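AbiEi antitoxin C-terminal domain-containing protein (Mycobacterium tuberculosis, PDB 1ZEL) is of unknown cellular function but probably binds DNA through a winged-helix domain, and carries a domain related to the C-terminal part of AbiEi antitoxins. Local coordinates at residues A[232-236]-A[281-285]; A[21-25]-A[37-42]; A[126-130]-A[148-152]; A[112-116]-A[209-213]. One frame throughout, in Å; residues are numbered along the deposited sequence.

Along the chain, interaction 2 comes first, in the N-terminal part that probably forms the winged-helix DNA-binding domain; its centre lies about 42 Å from that of interaction 4 and about 56 Å from that of interaction 1, both on the other side of the chain's centre. Interaction 3 is nested inside the loop closed by interaction 4, and helix 106-113 and strand 124-127, which carry their first segments, follow each other in sequence; the centres are about 22 Å apart. Interaction 1 comes last, its nearest atoms about 6 Å from interaction 4, and joins helix 228-240 to a separate C-terminal sheet. No two touch; interactions 3 and 4 share the AbiEi-type region, while interaction 2 lies far off.

Interaction 1. Residues A[232-236]-A[281-285]; sequences QRASY and YQLVD
The middle strand of the small C-terminal sheet, 283-285, packs here with its preceding turn against helix 228-240. The short axes approach to 9.8 Å at a crossing angle of -60°, and the closest CA atoms, of Gln-232 and Tyr-281, are 5.2 Å apart. Residues 232-236 are regular helix. Gln-282 takes left-handed angles (43/56) and, with Leu-283, faces Ala-278 in a G1 beta bulge, after which 283-285 is extended. Leu-283 and Asp-285 point their CA-to-CB bonds toward the helix, Val-284 away: strand 283-285, flanked by 262-264 (parallel) and 276-278 (antiparallel), thus turns one face to the helix. Tyr-236 (chi1 t) is the hub. Leu-283 CD2 sits 3.8 Å from the Tyr-236 ring centroid, 10° off the normal, a CH-pi contact; Tyr-236 OH donates to Asp-285 OD2 at 2.6 Å. Tyr-281 (chi1 m) turns a ring face to the helix backbone, with Tyr-236 CA 4.2 Å from its centroid, 8° off the normal, and its hydroxyl hydrogen-bonds Asp-239. Ser-235 CB reaches Tyr-281 CD2 at 3.7 Å. Gln-232 (chi1 m, chi2 t) extends NE2 to donate to Tyr-281 O at 2.9 Å, N-H...O angle 161°, and also bonds the carbonyl of Pro-260.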
loop_
_atom_site.group_PDB
_atom_site.type_symbol
_atom_site.label_atom_id
_atom_site.label_comp_id
_atom_site.label_asym_id
_atom_site.label_seq_id
_atom_site.Cartn_x
_atom_site.Cartn_y
_atom_site.Cartn_z
ATOM N N GLN A 232 -9.509 -22.150 -0.281
ATOM C CA GLN A 232 -10.003 -22.596 1.040
ATOM C C GLN A 232 -10.018 -21.449 2.033
ATOM O O GLN A 232 -11.043 -21.193 2.690
ATOM C CB GLN A 232 -9.162 -23.764 1.575
ATOM C CG GLN A 232 -9.302 -25.034 0.737
ATOM C CD GLN A 232 -8.205 -26.025 1.032
ATOM O OE1 GLN A 232 -7.200 -26.053 0.339
ATOM N NE2 GLN A 232 -8.380 -26.834 2.073
ATOM N N ARG A 233 -8.885 -20.766 2.151
ATOM C CA ARG A 233 -8.788 -19.637 3.064
ATOM C C ARG A 233 -9.701 -18.470 2.719
ATOM O O ARG A 233 -10.330 -17.880 3.619
ATOM C CB ARG A 233 -7.333 -19.208 3.248
ATOM C CG ARG A 233 -6.514 -20.317 3.877
ATOM C CD ARG A 233 -5.221 -19.821 4.440
ATOM N NE ARG A 233 -4.265 -19.562 3.389
ATOM C CZ ARG A 233 -3.259 -20.364 3.061
ATOM N NH1 ARG A 233 -3.069 -21.515 3.692
ATOM N NH2 ARG A 233 -2.440 -19.998 2.085
ATOM N N ALA A 234 -9.838 -18.173 1.427
ATOM C CA ALA A 234 -10.699 -17.058 1.005
ATOM C C ALA A 234 -12.145 -17.372 1.305
ATOM O O ALA A 234 -12.916 -16.503 1.724
ATOM C CB ALA A 234 -10.525 -16.781 -0.501
ATOM N N SER A 235 -12.519 -18.626 1.067
ATOM C CA SER A 235 -13.886 -19.056 1.310
ATOM C C SER A 235 -14.213 -19.048 2.794
ATOM O O SER A 235 -15.319 -18.649 3.194
ATOM C CB SER A 235 -14.155 -20.424 0.691
ATOM O OG SER A 235 -13.878 -20.377 -0.689
ATOM N N TYR A 236 -13.248 -19.474 3.610
ATOM C CA TYR A 236 -13.367 -19.394 5.062
ATOM C C TYR A 236 -13.481 -17.948 5.585
ATOM O O TYR A 236 -14.177 -17.689 6.571
ATOM C CB TYR A 236 -12.150 -20.059 5.707
ATOM C CG TYR A 236 -12.208 -20.071 7.209
ATOM C CD1 TYR A 236 -13.136 -20.860 7.878
ATOM C CD2 TYR A 236 -11.321 -19.307 7.967
ATOM C CE1 TYR A 236 -13.195 -20.891 9.268
ATOM C CE2 TYR A 236 -11.380 -19.328 9.363
ATOM C CZ TYR A 236 -12.318 -20.115 10.002
ATOM O OH TYR A 236 -12.364 -20.143 11.379
ATOM N N TYR A 281 -14.247 -26.298 4.596
ATOM C CA TYR A 281 -13.157 -25.706 3.806
ATOM C C TYR A 281 -11.867 -26.493 3.931
ATOM O O TYR A 281 -10.811 -26.060 3.441
ATOM C CB TYR A 281 -12.946 -24.234 4.200
ATOM C CG TYR A 281 -14.254 -23.503 4.260
ATOM C CD1 TYR A 281 -14.910 -23.304 5.477
ATOM C CD2 TYR A 281 -14.897 -23.101 3.095
ATOM C CE1 TYR A 281 -16.155 -22.662 5.520
ATOM C CE2 TYR A 281 -16.136 -22.468 3.134
ATOM C CZ TYR A 281 -16.762 -22.261 4.354
ATOM O OH TYR A 281 -17.989 -21.621 4.395
ATOM N N GLN A 282 -11.969 -27.667 4.566
ATOM C CA GLN A 282 -10.832 -28.492 4.950
ATOM C C GLN A 282 -9.726 -27.631 5.522
ATOM O O GLN A 282 -8.597 -27.637 5.044
ATOM C CB GLN A 282 -10.355 -29.364 3.765
ATOM C CG GLN A 282 -11.420 -30.424 3.315
ATOM C CD GLN A 282 -11.595 -31.523 4.344
ATOM O OE1 GLN A 282 -10.669 -32.282 4.597
ATOM N NE2 GLN A 282 -12.771 -31.594 4.966
ATOM N N LEU A 283 -10.080 -26.875 6.558
ATOM C CA LEU A 283 -9.211 -25.843 7.059
ATOM C C LEU A 283 -9.090 -25.909 8.564
ATOM O O LEU A 283 -10.095 -26.013 9.281
ATOM C CB LEU A 283 -9.777 -24.475 6.623
ATOM C CG LEU A 283 -8.984 -23.220 6.904
ATOM C CD1 LEU A 283 -9.227 -22.267 5.787
ATOM C CD2 LEU A 283 -9.416 -22.619 8.206
ATOM N N VAL A 284 -7.846 -25.843 9.028
ATOM C CA VAL A 284 -7.539 -25.671 10.444
ATOM C C VAL A 284 -7.197 -24.177 10.632
ATOM O O VAL A 284 -6.220 -23.679 10.074
ATOM C CB VAL A 284 -6.359 -26.564 10.878
ATOM C CG1 VAL A 284 -5.967 -26.263 12.319
ATOM C CG2 VAL A 284 -6.757 -28.058 10.738
ATOM N N ASP A 285 -8.033 -23.477 11.386
ATOM C CA ASP A 285 -7.855 -22.055 11.608
ATOM C C ASP A 285 -7.052 -21.810 12.886
ATOM O O ASP A 285 -7.552 -22.020 13.982
ATOM C CB ASP A 285 -9.224 -21.351 11.674
ATOM C CG ASP A 285 -9.111 -19.839 11.904
ATOM O OD1 ASP A 285 -8.035 -19.267 11.650
ATOM O OD2 ASP A 285 -10.107 -19.219 12.350
#

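Interaction 2. Residues A[21-25]-A[37-42]; sequences VVSGL and DLTQRL
Helices 19-28 and 35-44, consecutive in the N-terminal part of the chain, cross here with their N-to-C directions 123° apart (signed crossing angle 123°) and their short axes 10.2 Å apart at closest. Both segments keep regular helical angles, and the nearest CA atoms, those of Val-21 and Arg-41, lie 5.9 Å apart. The apolar contacts are made by Val-21 (chi1 t) and Leu-25 (m, t): Val-21 CG2 meets Leu-42 CD2 at 3.7 Å, Val-21 CG1 meets Leu-38 CD1 at 4.1 Å, and Leu-25 CD1 touches the same Leu-38 CD1 at 4.1 Å. Leu-38 and Leu-42 also rest on helix 51-61, so three helices share this core, consistent with the helix-turn-helix and winged-helix character of the protein. The polar contacts centre on Arg-41, whose nearly straight m, t, t chain runs beside Gly-24. Its NE forms a salt bridge with Asp-37 OD1 at 3.0 Å, one turn back, and NH2 forms another with Asp-28. A water accepts from Arg-41 NH1 (2.9 Å) and lies 3.1 Å from Val-21 O, to which it can donate. Leu-25 CD2 lies over one guanidinium face, 3.4 Å from Arg-41 NE. Gly-24 C is only 3.2 Å from Arg-41 NH1, and a CB at this position would clash with that atom. The chemistry is therefore divided: aliphatic packing seals the inner side, while a charge held by two aspartates borders it, its close fit depending on glycine.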
loop_
_atom_site.group_PDB
_atom_site.type_symbol
_atom_site.label_atom_id
_atom_site.label_comp_id
_atom_site.label_asym_id
_atom_site.label_seq_id
_atom_site.Cartn_x
_atom_site.Cartn_y
_atom_site.Cartn_z
ATOM N N VAL A 21 14.902 30.313 -6.201
ATOM C CA VAL A 21 14.693 28.871 -6.279
ATOM C C VAL A 21 13.720 28.434 -5.185
ATOM O O VAL A 21 12.727 27.729 -5.451
ATOM C CB VAL A 21 16.004 28.097 -6.135
ATOM C CG1 VAL A 21 15.752 26.613 -6.265
ATOM C CG2 VAL A 21 16.988 28.542 -7.194
ATOM N N VAL A 22 13.975 28.890 -3.963
ATOM C CA VAL A 22 13.095 28.546 -2.853
ATOM C C VAL A 22 11.719 29.172 -3.053
ATOM O O VAL A 22 10.702 28.505 -2.821
ATOM C CB VAL A 22 13.735 28.944 -1.502
ATOM C CG1 VAL A 22 12.757 28.741 -0.346
ATOM C CG2 VAL A 22 15.033 28.125 -1.286
ATOM N N SER A 23 11.669 30.437 -3.486
ATOM C CA SER A 23 10.380 31.128 -3.683
ATOM C C SER A 23 9.542 30.444 -4.754
ATOM O O SER A 23 8.316 30.341 -4.640
ATOM C CB SER A 23 10.582 32.611 -4.020
ATOM O OG SER A 23 10.872 33.342 -2.833
ATOM N N GLY A 24 10.206 29.951 -5.789
ATOM C CA GLY A 24 9.510 29.249 -6.866
ATOM C C GLY A 24 8.920 27.918 -6.422
ATOM O O GLY A 24 7.809 27.550 -6.838
ATOM N N LEU A 25 9.698 27.161 -5.654
ATOM C CA LEU A 25 9.230 25.913 -5.038
ATOM C C LEU A 25 8.121 26.201 -4.023
ATOM O O LEU A 25 7.140 25.467 -3.951
ATOM C CB LEU A 25 10.405 25.182 -4.373
ATOM C CG LEU A 25 11.360 24.484 -5.359
ATOM C CD1 LEU A 25 12.681 24.056 -4.656
ATOM C CD2 LEU A 25 10.704 23.312 -6.016
ATOM N N ASP A 37 14.127 19.109 -12.338
ATOM C CA ASP A 37 13.281 20.226 -11.946
ATOM C C ASP A 37 14.129 21.263 -11.207
ATOM O O ASP A 37 14.043 22.467 -11.466
ATOM C CB ASP A 37 12.124 19.706 -11.054
ATOM C CG ASP A 37 11.169 20.816 -10.565
ATOM O OD1 ASP A 37 11.140 21.915 -11.158
ATOM O OD2 ASP A 37 10.423 20.582 -9.573
ATOM N N LEU A 38 14.942 20.816 -10.273
ATOM C CA LEU A 38 15.817 21.754 -9.573
ATOM C C LEU A 38 16.824 22.410 -10.514
ATOM O O LEU A 38 17.052 23.617 -10.416
ATOM C CB LEU A 38 16.539 21.080 -8.394
ATOM C CG LEU A 38 17.045 22.210 -7.496
ATOM C CD1 LEU A 38 16.019 22.547 -6.407
ATOM C CD2 LEU A 38 18.380 21.892 -6.946
ATOM N N THR A 39 17.426 21.632 -11.422
ATOM C CA THR A 39 18.390 22.175 -12.401
ATOM C C THR A 39 17.783 23.323 -13.227
ATOM O O THR A 39 18.419 24.369 -13.416
ATOM C CB THR A 39 18.931 21.066 -13.369
ATOM O OG1 THR A 39 19.590 20.043 -12.609
ATOM C CG2 THR A 39 19.929 21.631 -14.352
ATOM N N GLN A 40 16.569 23.110 -13.738
ATOM C CA GLN A 40 15.855 24.100 -14.516
ATOM C C GLN A 40 15.550 25.347 -13.676
ATOM O O GLN A 40 15.699 26.462 -14.149
ATOM C CB GLN A 40 14.563 23.488 -15.085
ATOM C CG GLN A 40 13.622 24.456 -15.811
ATOM C CD GLN A 40 14.264 25.204 -16.960
ATOM O OE1 GLN A 40 15.345 24.840 -17.440
ATOM N NE2 GLN A 40 13.588 26.256 -17.427
ATOM N N ARG A 41 15.132 25.151 -12.433
ATOM C CA ARG A 41 14.811 26.264 -11.540
ATOM C C ARG A 41 16.075 27.085 -11.194
ATOM O O ARG A 41 16.025 28.310 -11.069
ATOM C CB ARG A 41 14.196 25.729 -10.248
ATOM C CG ARG A 41 12.783 25.192 -10.443
ATOM C CD ARG A 41 12.183 24.696 -9.129
ATOM N NE ARG A 41 10.813 24.217 -9.329
ATOM C CZ ARG A 41 9.723 24.985 -9.308
ATOM N NH1 ARG A 41 9.797 26.294 -9.095
ATOM N NH2 ARG A 41 8.534 24.435 -9.488
ATOM N N LEU A 42 17.213 26.422 -11.054
ATOM C CA LEU A 42 18.454 27.170 -10.850
ATOM C C LEU A 42 18.740 28.104 -12.021
ATOM O O LEU A 42 19.012 29.297 -11.816
ATOM C CB LEU A 42 19.631 26.219 -10.637
ATOM C CG LEU A 42 19.593 25.526 -9.272
ATOM C CD1 LEU A 42 20.614 24.399 -9.338
ATOM C CD2 LEU A 42 19.942 26.533 -8.195
HETATM O O HOH W 1 12.130 27.887 -8.472
#

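Interaction 3. Residues A[126-130]-A[148-152]; sequences IWLPP and PWNAA
Two tryptophans govern this contact between the end of strand 124-127 and the irregular loop leading from strand 142-145 to helix 154-157. Trp-127 takes chi1 168° (t) and chi2 79°, with its CA-to-CB bond toward the loop; Trp-149 takes chi1 -71° (m) and chi2 -47°. Trp-149 CE3 therefore lies over one face of the Trp-127 ring, 3.6 Å from Trp-127 NE1. The Trp-127 five-membered and Trp-149 six-membered rings have centroids 5.1 Å apart and planes at 54°, an oblique pairing. Trp-127 NE1 bonds the carbonyl of Ile-147, and Trp-149 NE1 that of Leu-222. Both indoles touch Leu-157, packing the central strand's end and the loop on helix 154-157. The CA 127-to-130 and CA 148-to-151 directions are 98° apart; the nearest CA atoms are Pro-129 with Ala-151 (5.7 Å) and Pro-130 with Pro-148 (5.9 Å). Pro-129 (-65/153) CB meets Ala-151 CB at 3.5 Å; Pro-130 (-43/-45) CG meets Pro-148 CB at 3.9 Å. Ala-151 CA lies 4.2 Å from Trp-127 CH2, at the ring edge. Asn-150 OD1 accepts from Ala-152 N at 2.7 Å, an Asx turn. Across the segments the contact is thus apolar, resting on ring and methyl shape, while the indole nitrogens bond carbonyls elsewhere.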
loop_
_atom_site.group_PDB
_atom_site.type_symbol
_atom_site.label_atom_id
_atom_site.label_comp_id
_atom_site.label_asym_id
_atom_site.label_seq_id
_atom_site.Cartn_x
_atom_site.Cartn_y
_atom_site.Cartn_z
ATOM N N ILE A 126 3.077 -2.990 -0.701
ATOM C CA ILE A 126 2.615 -2.840 -2.080
ATOM C C ILE A 126 2.553 -4.167 -2.798
ATOM O O ILE A 126 3.174 -5.137 -2.383
ATOM C CB ILE A 126 3.523 -1.873 -2.917
ATOM C CG1 ILE A 126 4.960 -2.417 -3.013
ATOM C CG2 ILE A 126 3.517 -0.457 -2.335
ATOM C CD1 ILE A 126 5.826 -1.616 -3.993
ATOM N N TRP A 127 1.808 -4.197 -3.891
ATOM C CA TRP A 127 1.826 -5.318 -4.813
ATOM C C TRP A 127 2.552 -4.825 -6.043
ATOM O O TRP A 127 2.360 -3.670 -6.443
ATOM C CB TRP A 127 0.380 -5.743 -5.180
ATOM C CG TRP A 127 0.382 -6.722 -6.367
ATOM C CD1 TRP A 127 0.669 -8.060 -6.332
ATOM C CD2 TRP A 127 0.196 -6.389 -7.752
ATOM N NE1 TRP A 127 0.634 -8.590 -7.620
ATOM C CE2 TRP A 127 0.352 -7.580 -8.501
ATOM C CE3 TRP A 127 -0.097 -5.199 -8.430
ATOM C CZ2 TRP A 127 0.213 -7.611 -9.894
ATOM C CZ3 TRP A 127 -0.227 -5.229 -9.806
ATOM C CH2 TRP A 127 -0.075 -6.427 -10.527
ATOM N N LEU A 128 3.410 -5.678 -6.615
ATOM C CA LEU A 128 4.059 -5.403 -7.894
ATOM C C LEU A 128 3.865 -6.585 -8.828
ATOM O O LEU A 128 3.969 -7.720 -8.386
ATOM C CB LEU A 128 5.579 -5.221 -7.695
ATOM C CG LEU A 128 6.116 -3.824 -7.378
ATOM C CD1 LEU A 128 7.625 -3.910 -7.069
ATOM C CD2 LEU A 128 5.851 -2.879 -8.520
ATOM N N PRO A 129 3.622 -6.330 -10.122
ATOM C CA PRO A 129 3.560 -7.453 -11.048
ATOM C C PRO A 129 4.919 -8.175 -11.171
ATOM O O PRO A 129 5.966 -7.571 -10.909
ATOM C CB PRO A 129 3.176 -6.804 -12.372
ATOM C CG PRO A 129 3.393 -5.406 -12.227
ATOM C CD PRO A 129 3.385 -5.042 -10.795
ATOM N N PRO A 130 4.890 -9.482 -11.509
ATOM C CA PRO A 130 6.087 -10.321 -11.634
ATOM C C PRO A 130 7.226 -9.609 -12.348
ATOM O O PRO A 130 8.378 -9.649 -11.886
ATOM C CB PRO A 130 5.592 -11.487 -12.494
ATOM C CG PRO A 130 4.120 -11.640 -12.095
ATOM C CD PRO A 130 3.641 -10.236 -11.788
ATOM N N PRO A 148 1.088 -13.472 -8.767
ATOM C CA PRO A 148 1.216 -13.231 -10.204
ATOM C C PRO A 148 -0.083 -12.915 -10.933
ATOM O O PRO A 148 -0.366 -13.503 -11.985
ATOM C CB PRO A 148 1.827 -14.546 -10.723
ATOM C CG PRO A 148 1.293 -15.565 -9.804
ATOM C CD PRO A 148 1.196 -14.917 -8.452
ATOM N N TRP A 149 -0.867 -11.982 -10.388
ATOM C CA TRP A 149 -1.961 -11.403 -11.146
ATOM C C TRP A 149 -1.488 -10.762 -12.472
ATOM O O TRP A 149 -0.370 -10.210 -12.564
ATOM C CB TRP A 149 -2.668 -10.337 -10.315
ATOM C CG TRP A 149 -3.460 -10.899 -9.173
ATOM C CD1 TRP A 149 -4.330 -11.944 -9.232
ATOM C CD2 TRP A 149 -3.478 -10.430 -7.820
ATOM N NE1 TRP A 149 -4.901 -12.158 -7.996
ATOM C CE2 TRP A 149 -4.396 -11.239 -7.110
ATOM C CE3 TRP A 149 -2.824 -9.391 -7.139
ATOM C CZ2 TRP A 149 -4.660 -11.057 -5.746
ATOM C CZ3 TRP A 149 -3.093 -9.207 -5.788
ATOM C CH2 TRP A 149 -3.997 -10.041 -5.105
ATOM N N ASN A 150 -2.377 -10.849 -13.472
ATOM C CA ASN A 150 -2.274 -10.117 -14.746
ATOM C C ASN A 150 -2.227 -8.589 -14.529
ATOM O O ASN A 150 -3.248 -7.934 -14.223
ATOM C CB ASN A 150 -3.431 -10.517 -15.684
ATOM C CG ASN A 150 -3.398 -9.773 -17.013
ATOM O OD1 ASN A 150 -2.432 -9.077 -17.318
ATOM N ND2 ASN A 150 -4.454 -9.923 -17.808
ATOM N N ALA A 151 -1.019 -8.042 -14.678
ATOM C CA ALA A 151 -0.763 -6.605 -14.617
ATOM C C ALA A 151 -1.610 -5.784 -15.606
ATOM O O ALA A 151 -1.753 -4.568 -15.447
ATOM C CB ALA A 151 0.717 -6.340 -14.854
ATOM N N ALA A 152 -2.166 -6.449 -16.619
ATOM C CA ALA A 152 -2.958 -5.766 -17.628
ATOM C C ALA A 152 -4.359 -5.454 -17.115
ATOM O O ALA A 152 -4.986 -4.482 -17.551
ATOM C CB ALA A 152 -3.027 -6.590 -18.905
#

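Interaction 4. Residues A[112-116]-A[209-213]; sequences HLGYL and DLVAD. With NA (sodium ion), chain C.
This is a buried contact beside a sodium site, joining the turn after helix 106-113 to the C-terminal end of helix 207-212. Gly-114 (100/18), the first residue to leave helical angles, forms a Schellman motif; its positive phi would jam a CB against the preceding carbonyl. Tyr-115 (chi1 m) then points toward the second helix, its CA 6.6 Å from Leu-210 CA. Leu-210 CA lies over the ring, 3.9 Å from the centroid and 23° off the normal, in a CH-pi contact, and Leu-210 CD1 is 3.6 Å from Tyr-115 CE1. At the ring's edge Tyr-115 OH donates a very short 2.4 Å hydrogen bond to Asp-213 OD2 (Asp-213 chi1 m). Sodium is held by Asp-209 O (2.5 Å) and OD1 (2.2 Å) and Asp-213 OD1 (2.3 Å) and OD2 (2.5 Å), with Arg-167 also at the site. A water donates to Gly-114 O (2.7 Å) and Asp-209 OD2 (2.6 Å). Asp-213 OD2 thus serves ion and phenol together, coupling the metal site directly to the neighbouring turn.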
loop_
_atom_site.group_PDB
_atom_site.type_symbol
_atom_site.label_atom_id
_atom_site.label_comp_id
_atom_site.label_asym_id
_atom_site.label_seq_id
_atom_site.Cartn_x
_atom_site.Cartn_y
_atom_site.Cartn_z
ATOM N N HIS A 112 -7.253 2.297 4.119
ATOM C CA HIS A 112 -8.020 3.278 3.365
ATOM C C HIS A 112 -9.413 2.781 2.964
ATOM O O HIS A 112 -10.313 3.598 2.789
ATOM C CB HIS A 112 -7.222 3.766 2.155
ATOM C CG HIS A 112 -5.989 4.544 2.522
ATOM N ND1 HIS A 112 -6.044 5.754 3.190
ATOM C CD2 HIS A 112 -4.675 4.296 2.298
ATOM C CE1 HIS A 112 -4.814 6.202 3.385
ATOM N NE2 HIS A 112 -3.964 5.337 2.851
ATOM N N LEU A 113 -9.577 1.464 2.840
ATOM C CA LEU A 113 -10.872 0.843 2.559
ATOM C C LEU A 113 -11.718 0.808 3.831
ATOM O O LEU A 113 -12.949 0.637 3.771
ATOM C CB LEU A 113 -10.692 -0.588 2.026
ATOM C CG LEU A 113 -10.217 -0.792 0.583
ATOM C CD1 LEU A 113 -9.956 -2.286 0.271
ATOM C CD2 LEU A 113 -11.215 -0.170 -0.408
ATOM N N GLY A 114 -11.065 0.992 4.973
ATOM C CA GLY A 114 -11.794 1.187 6.242
ATOM C C GLY A 114 -11.904 -0.021 7.146
ATOM O O GLY A 114 -12.700 -0.014 8.092
ATOM N N TYR A 115 -11.050 -1.023 6.920
ATOM C CA TYR A 115 -11.149 -2.277 7.672
ATOM C C TYR A 115 -10.215 -2.363 8.879
ATOM O O TYR A 115 -10.130 -3.422 9.508
ATOM C CB TYR A 115 -10.964 -3.489 6.738
ATOM C CG TYR A 115 -11.817 -3.422 5.488
ATOM C CD1 TYR A 115 -11.267 -3.622 4.218
ATOM C CD2 TYR A 115 -13.149 -3.101 5.568
ATOM C CE1 TYR A 115 -12.055 -3.531 3.085
ATOM C CE2 TYR A 115 -13.945 -3.003 4.422
ATOM C CZ TYR A 115 -13.391 -3.217 3.199
ATOM O OH TYR A 115 -14.157 -3.108 2.070
ATOM N N LEU A 116 -9.539 -1.272 9.233
ATOM C CA LEU A 116 -8.586 -1.325 10.335
ATOM C C LEU A 116 -8.872 -0.277 11.379
ATOM O O LEU A 116 -9.137 0.886 11.058
ATOM C CB LEU A 116 -7.125 -1.183 9.846
ATOM C CG LEU A 116 -6.501 -2.224 8.915
ATOM C CD1 LEU A 116 -5.083 -1.859 8.571
ATOM C CD2 LEU A 116 -6.514 -3.616 9.534
ATOM N N ASP A 209 -17.467 -6.408 7.448
ATOM C CA ASP A 209 -17.398 -5.190 6.652
ATOM C C ASP A 209 -16.691 -5.484 5.322
ATOM O O ASP A 209 -17.174 -5.101 4.261
ATOM C CB ASP A 209 -16.649 -4.109 7.449
ATOM C CG ASP A 209 -16.849 -2.691 6.899
ATOM O OD1 ASP A 209 -17.486 -2.508 5.830
ATOM O OD2 ASP A 209 -16.376 -1.746 7.567
ATOM N N LEU A 210 -15.551 -6.166 5.379
ATOM C CA LEU A 210 -14.792 -6.502 4.161
ATOM C C LEU A 210 -15.598 -7.375 3.195
ATOM O O LEU A 210 -15.736 -7.078 1.990
ATOM C CB LEU A 210 -13.484 -7.196 4.565
ATOM C CG LEU A 210 -12.657 -7.935 3.504
ATOM C CD1 LEU A 210 -12.170 -7.037 2.408
ATOM C CD2 LEU A 210 -11.460 -8.613 4.166
ATOM N N VAL A 211 -16.170 -8.433 3.750
ATOM C CA VAL A 211 -16.857 -9.461 2.980
ATOM C C VAL A 211 -18.089 -8.893 2.274
ATOM O O VAL A 211 -18.348 -9.227 1.123
ATOM C CB VAL A 211 -17.220 -10.652 3.905
ATOM C CG1 VAL A 211 -18.264 -11.557 3.257
ATOM C CG2 VAL A 211 -15.961 -11.445 4.244
ATOM N N ALA A 212 -18.842 -8.039 2.962
ATOM C CA ALA A 212 -19.955 -7.322 2.341
ATOM C C ALA A 212 -19.552 -6.468 1.118
ATOM O O ALA A 212 -20.396 -6.163 0.274
ATOM C CB ALA A 212 -20.677 -6.449 3.383
ATOM N N ASP A 213 -18.280 -6.102 1.015
ATOM C CA ASP A 213 -17.795 -5.246 -0.085
ATOM C C ASP A 213 -17.203 -6.005 -1.253
ATOM O O ASP A 213 -16.744 -5.367 -2.200
ATOM C CB ASP A 213 -16.734 -4.238 0.403
ATOM C CG ASP A 213 -17.274 -3.304 1.470
ATOM O OD1 ASP A 213 -18.504 -3.170 1.568
ATOM O OD2 ASP A 213 -16.493 -2.727 2.252
HETATM NA NA NA C . -18.388 -2.902 3.810
HETATM O O HOH W 2 -15.190 0.564 7.236
#